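Long-range contacts in oxidoreductase, NAD-binding/iron-sulfur cluster-binding protein (Nitratireductor pacificus pht-3B, PDB 6ZXU), which carries out the reductive dehalogenation of organohalides, using a bound cobalamin and two [4Fe-4S] clusters: residues A[41-46]-A[119-124]; A[311-316]-A[408-413]. All coordinates share one frame; numbering follows the deposited sequence.

Contact 1 of 2, residues A[41-46]-A[119-124]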
loop_
_atom_site.group_PDB
_atom_site.type_symbol
_atom_site.label_atom_id
_atom_site.label_comp_id
_atom_site.label_asym_id
_atom_site.label_seq_id
_atom_site.Cartn_x
_atom_site.Cartn_y
_atom_site.Cartn_z
ATOM N N GLY A 41 13.551 6.614 10.991
ATOM C CA GLY A 41 13.330 5.294 10.445
ATOM C C GLY A 41 13.134 4.188 11.509
ATOM O O GLY A 41 13.140 4.443 12.741
ATOM N N PRO A 42 13.075 2.933 11.038
ATOM C CA PRO A 42 12.847 1.796 11.942
ATOM C C PRO A 42 14.088 1.196 12.564
ATOM O O PRO A 42 13.943 0.396 13.471
ATOM C CB PRO A 42 12.161 0.815 11.025
ATOM C CG PRO A 42 12.778 1.042 9.690
ATOM C CD PRO A 42 13.038 2.524 9.617
ATOM N N LEU A 43 15.295 1.599 12.165
ATOM C CA LEU A 43 16.517 1.118 12.701
ATOM C C LEU A 43 17.173 2.191 13.591
ATOM O O LEU A 43 17.005 3.400 13.369
ATOM C CB LEU A 43 17.492 0.701 11.546
ATOM C CG LEU A 43 16.974 -0.394 10.623
ATOM C CD1 LEU A 43 17.903 -0.478 9.428
ATOM C CD2 LEU A 43 16.926 -1.761 11.340
ATOM N N ALA A 44 17.948 1.726 14.555
ATOM C CA ALA A 44 18.604 2.627 15.548
ATOM C C ALA A 44 19.936 3.171 14.980
ATOM O O ALA A 44 20.990 3.056 15.607
ATOM C CB ALA A 44 18.843 1.914 16.896
ATOM N N LEU A 45 19.846 3.852 13.849
ATOM C CA LEU A 45 21.006 4.411 13.168
ATOM C C LEU A 45 21.697 5.503 14.017
ATOM O O LEU A 45 22.899 5.675 13.970
ATOM C CB LEU A 45 20.617 4.977 11.813
ATOM C CG LEU A 45 19.949 4.009 10.820
ATOM C CD1 LEU A 45 19.660 4.695 9.485
ATOM C CD2 LEU A 45 20.740 2.761 10.654
ATOM N N GLU A 46 20.938 6.213 14.792
ATOM C CA GLU A 46 21.475 7.235 15.640
ATOM C C GLU A 46 22.315 6.712 16.791
ATOM O O GLU A 46 22.908 7.501 17.528
ATOM C CB GLU A 46 20.341 8.159 16.152
ATOM C CG GLU A 46 19.489 7.577 17.302
ATOM C CD GLU A 46 18.356 6.572 16.872
ATOM O OE1 GLU A 46 18.238 6.217 15.656
ATOM O OE2 GLU A 46 17.618 6.113 17.781
ATOM N N ALA A 119 12.283 2.623 1.904
ATOM C CA ALA A 119 13.722 2.535 2.029
ATOM C C ALA A 119 14.051 1.860 3.349
ATOM O O ALA A 119 13.363 2.024 4.321
ATOM C CB ALA A 119 14.371 3.937 1.995
ATOM N N SER A 120 15.131 1.100 3.369
ATOM C CA SER A 120 15.618 0.435 4.575
ATOM C C SER A 120 16.453 1.358 5.457
ATOM O O SER A 120 16.409 1.269 6.685
ATOM C CB SER A 120 16.454 -0.849 4.211
ATOM O OG SER A 120 15.649 -1.814 3.489
ATOM N N MET A 121 17.209 2.237 4.825
ATOM C CA MET A 121 18.201 3.092 5.534
ATOM C C MET A 121 18.449 4.276 4.625
ATOM O O MET A 121 18.504 4.096 3.413
ATOM C CB MET A 121 19.467 2.279 5.732
ATOM C CG MET A 121 20.613 2.975 6.445
ATOM S SD MET A 121 22.035 1.877 6.749
ATOM C CE MET A 121 21.146 0.454 7.300
ATOM N N VAL A 122 18.453 5.450 5.192
ATOM C CA VAL A 122 18.586 6.695 4.431
ATOM C C VAL A 122 19.669 7.603 5.080
ATOM O O VAL A 122 19.776 7.652 6.278
ATOM C CB VAL A 122 17.245 7.511 4.405
ATOM C CG1 VAL A 122 17.360 8.695 3.483
ATOM C CG2 VAL A 122 16.047 6.628 4.007
ATOM N N GLY A 123 20.439 8.311 4.243
ATOM C CA GLY A 123 21.345 9.321 4.711
ATOM C C GLY A 123 21.521 10.402 3.668
ATOM O O GLY A 123 21.079 10.282 2.534
ATOM N N ILE A 124 22.140 11.483 4.070
ATOM C CA ILE A 124 22.356 12.633 3.170
ATOM C C ILE A 124 23.827 13.060 3.223
ATOM O O ILE A 124 24.462 13.042 4.299
ATOM C CB ILE A 124 21.480 13.820 3.611
ATOM C CG1 ILE A 124 20.039 13.528 3.258
ATOM C CG2 ILE A 124 21.900 15.121 2.900
ATOM C CD1 ILE A 124 19.051 14.362 3.984
#
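Ser120 meets Leu43 with its backbone oxygen, the methyl CD1 of Leu43 lying 3.6 Å from Ser120 O, while Ser120 OG is hydrogen-bonded to the backbone N of Gln149. Met121 carries most of the rest. Its CG stands anti to the backbone N (chi1 -180°) and the chain runs on extended until a bend at chi3 (-44°) turns the methyl CE to where both leucines touch it. The side chains of Leu43 and Met121 cross at about a right angle, with Leu43 CD1 4.0 Å from Met121 CE. Leu45 slants across the same chain, its CD1 3.6 Å from Met121 CG and its CD2 4.1 Å from Met121 CE. An inverse gamma turn centred on Ala44, with a weak Leu45 N to Leu43 O bond, separates two leucines whose CB atoms both point toward the strand. Phe227 touches both of them, and Leu215 and Leu228 touch Met121. Ser120 and Met121 form a classic beta bulge opposite Ala147 where strand 121-126 begins. No hydrogen bond joins the two segments: the N-terminal loop packs on the start of this outer strand of a four-stranded antiparallel sheet by apolar contacts around Met121, so the contact rests on van der Waals packing and no polar pair fixes its register.

Contact 2 of 2, residues A[311-316]-A[408-413]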
loop_
_atom_site.group_PDB
_atom_site.type_symbol
_atom_site.label_atom_id
_atom_site.label_comp_id
_atom_site.label_asym_id
_atom_site.label_seq_id
_atom_site.Cartn_x
_atom_site.Cartn_y
_atom_site.Cartn_z
ATOM N N VAL A 311 -21.981 -5.482 -12.669
ATOM C CA VAL A 311 -22.141 -4.028 -12.652
ATOM C C VAL A 311 -21.251 -3.447 -13.757
ATOM O O VAL A 311 -20.092 -3.943 -13.965
ATOM C CB VAL A 311 -21.652 -3.462 -11.256
ATOM C CG1 VAL A 311 -21.931 -1.996 -11.171
ATOM C CG2 VAL A 311 -22.374 -4.227 -10.143
ATOM N N ALA A 312 -21.754 -2.498 -14.511
ATOM C CA ALA A 312 -20.924 -1.793 -15.466
ATOM C C ALA A 312 -19.723 -1.087 -14.718
ATOM O O ALA A 312 -19.915 -0.562 -13.624
ATOM C CB ALA A 312 -21.759 -0.745 -16.221
ATOM N N LYS A 313 -18.527 -1.083 -15.293
ATOM C CA LYS A 313 -17.443 -0.215 -14.782
ATOM C C LYS A 313 -17.889 1.254 -14.691
ATOM O O LYS A 313 -17.450 1.982 -13.854
ATOM C CB LYS A 313 -16.186 -0.253 -15.655
ATOM C CG LYS A 313 -15.190 -1.227 -15.203
ATOM C CD LYS A 313 -13.851 -1.146 -15.872
ATOM C CE LYS A 313 -13.054 -0.028 -15.246
ATOM N NZ LYS A 313 -11.654 -0.198 -15.794
ATOM N N ARG A 314 -18.768 1.644 -15.577
ATOM C CA ARG A 314 -19.334 2.959 -15.594
ATOM C C ARG A 314 -20.132 3.289 -14.323
ATOM O O ARG A 314 -20.417 4.480 -14.041
ATOM C CB ARG A 314 -20.197 3.119 -16.863
ATOM C CG ARG A 314 -20.984 4.436 -17.013
ATOM C CD ARG A 314 -20.110 5.706 -17.118
ATOM N NE ARG A 314 -20.990 6.831 -17.335
ATOM C CZ ARG A 314 -21.728 7.409 -16.392
ATOM N NH1 ARG A 314 -21.587 7.037 -15.157
ATOM N NH2 ARG A 314 -22.545 8.397 -16.646
ATOM N N GLY A 315 -20.464 2.281 -13.510
ATOM C CA GLY A 315 -21.125 2.489 -12.235
ATOM C C GLY A 315 -20.247 2.705 -11.014
ATOM O O GLY A 315 -20.780 3.062 -9.957
ATOM N N ASP A 316 -18.947 2.442 -11.127
ATOM C CA ASP A 316 -17.928 2.853 -10.147
ATOM C C ASP A 316 -18.210 4.361 -9.910
ATOM O O ASP A 316 -18.275 5.108 -10.861
ATOM C CB ASP A 316 -16.577 2.540 -10.790
ATOM C CG ASP A 316 -15.342 3.353 -10.228
ATOM O OD1 ASP A 316 -15.503 4.480 -9.747
ATOM O OD2 ASP A 316 -14.163 2.821 -10.382
ATOM N N SER A 408 -19.076 -4.652 -18.120
ATOM C CA SER A 408 -18.680 -3.931 -19.343
ATOM C C SER A 408 -17.683 -2.824 -18.977
ATOM O O SER A 408 -17.660 -2.363 -17.810
ATOM C CB SER A 408 -19.912 -3.321 -20.013
ATOM O OG SER A 408 -20.648 -2.439 -19.158
ATOM N N ASP A 409 -16.853 -2.425 -19.930
ATOM C CA ASP A 409 -15.909 -1.319 -19.708
ATOM C C ASP A 409 -16.640 0.018 -19.865
ATOM O O ASP A 409 -17.735 0.118 -20.457
ATOM C CB ASP A 409 -14.681 -1.427 -20.625
ATOM C CG ASP A 409 -14.971 -0.912 -22.052
ATOM O OD1 ASP A 409 -15.666 -1.625 -22.827
ATOM O OD2 ASP A 409 -14.515 0.212 -22.408
ATOM N N GLU A 410 -16.036 1.065 -19.325
ATOM C CA GLU A 410 -16.691 2.394 -19.313
ATOM C C GLU A 410 -16.304 3.289 -20.518
ATOM O O GLU A 410 -16.842 4.327 -20.672
ATOM C CB GLU A 410 -16.365 3.138 -18.008
ATOM C CG GLU A 410 -14.950 3.775 -17.867
ATOM C CD GLU A 410 -13.746 2.813 -17.845
ATOM O OE1 GLU A 410 -13.931 1.561 -18.040
ATOM O OE2 GLU A 410 -12.591 3.356 -17.619
ATOM N N VAL A 411 -15.306 2.888 -21.276
ATOM C CA VAL A 411 -14.834 3.750 -22.337
ATOM C C VAL A 411 -15.599 3.434 -23.632
ATOM O O VAL A 411 -16.264 4.314 -24.181
ATOM C CB VAL A 411 -13.328 3.585 -22.578
ATOM C CG1 VAL A 411 -12.882 4.407 -23.829
ATOM C CG2 VAL A 411 -12.580 4.026 -21.330
ATOM N N GLU A 412 -15.481 2.192 -24.110
ATOM C CA GLU A 412 -16.172 1.702 -25.333
ATOM C C GLU A 412 -17.522 1.031 -24.957
ATOM O O GLU A 412 -18.373 0.845 -25.815
ATOM C CB GLU A 412 -15.252 0.720 -26.133
ATOM N N GLY A 413 -17.717 0.605 -23.692
ATOM C CA GLY A 413 -18.976 -0.083 -23.318
ATOM C C GLY A 413 -19.063 -1.524 -23.718
ATOM O O GLY A 413 -20.152 -2.068 -23.696
HETATM O O HOH W 1 -10.027 2.468 -15.699
#
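Val311 O lies 4.3 Å from Ser408 N, and the backbone of Val311 is hydrogen-bonded to Ala407, so the two segments are already side by side here. Ala312 follows, its CB 3.6 Å from Ser408 OG, a hydroxyl whose hydrogen bond goes to Gly689 N. Lys313 carries the one direct hydrogen bond across the contact: its N reaches Ser408 O at 3.0 Å, with an N-H...O angle of 162°. The side chains of Lys313 and Glu410 cross obliquely, and a bend at chi3 (80°) brings Lys313 CE within 3.3 Å of Glu410 OE1. The Lys313 NZ to Glu410 OE1 salt bridge is long, 3.7 Å; NZ is also hydrogen-bonded to Ser482 O and to a water that makes a weak bond to Glu410 OE2. An alanine in place of Lys313 would probably leave Ser482 O without this donor and take from the Glu410 carboxylate its nearby positive charge, with the weak, long ion pair to Lys319 a poor substitute. Arg314 packs its CB 4.0 Å from Glu410 CB, then leads its guanidinium away to Asp325 and the carbonyls of Thr691 and Ala694. Gly315 and Asp316 touch the cobalamin, and Asp316 also N-caps helix 317-323 through OD1. In the facing segment, one of two conformers of Asp409 accepts from Glu412 N through OD2, an Asx motif, and from Lys414 N through OD1. The contact thus sets a short 3-10 turn leading into helix 317-323 against the loop that joins strands 394-399 and 422-429 of an antiparallel sheet.

How the contacts relate
From the N terminus, the chain first closes a loop of 72 residues at contact 1, where the opening loop meets strand 121-126 after helices 74-85 and 103-116. Contact 2 opens much later and spans 91 residues, including helices 317-323, 328-333, 342-354 and 376-390 and strand 394-399. The two loops are therefore in series, neither nested nor crossing. Their centres are 45 Å apart, on opposite sides of the chain's centre, and their nearest atoms stay about 29 Å from each other. Each involves one of two four-stranded antiparallel sheets with the same strand order: contact 1 at an outer strand of the first, contact 2 at a connecting loop of the second, beside the cobalamin.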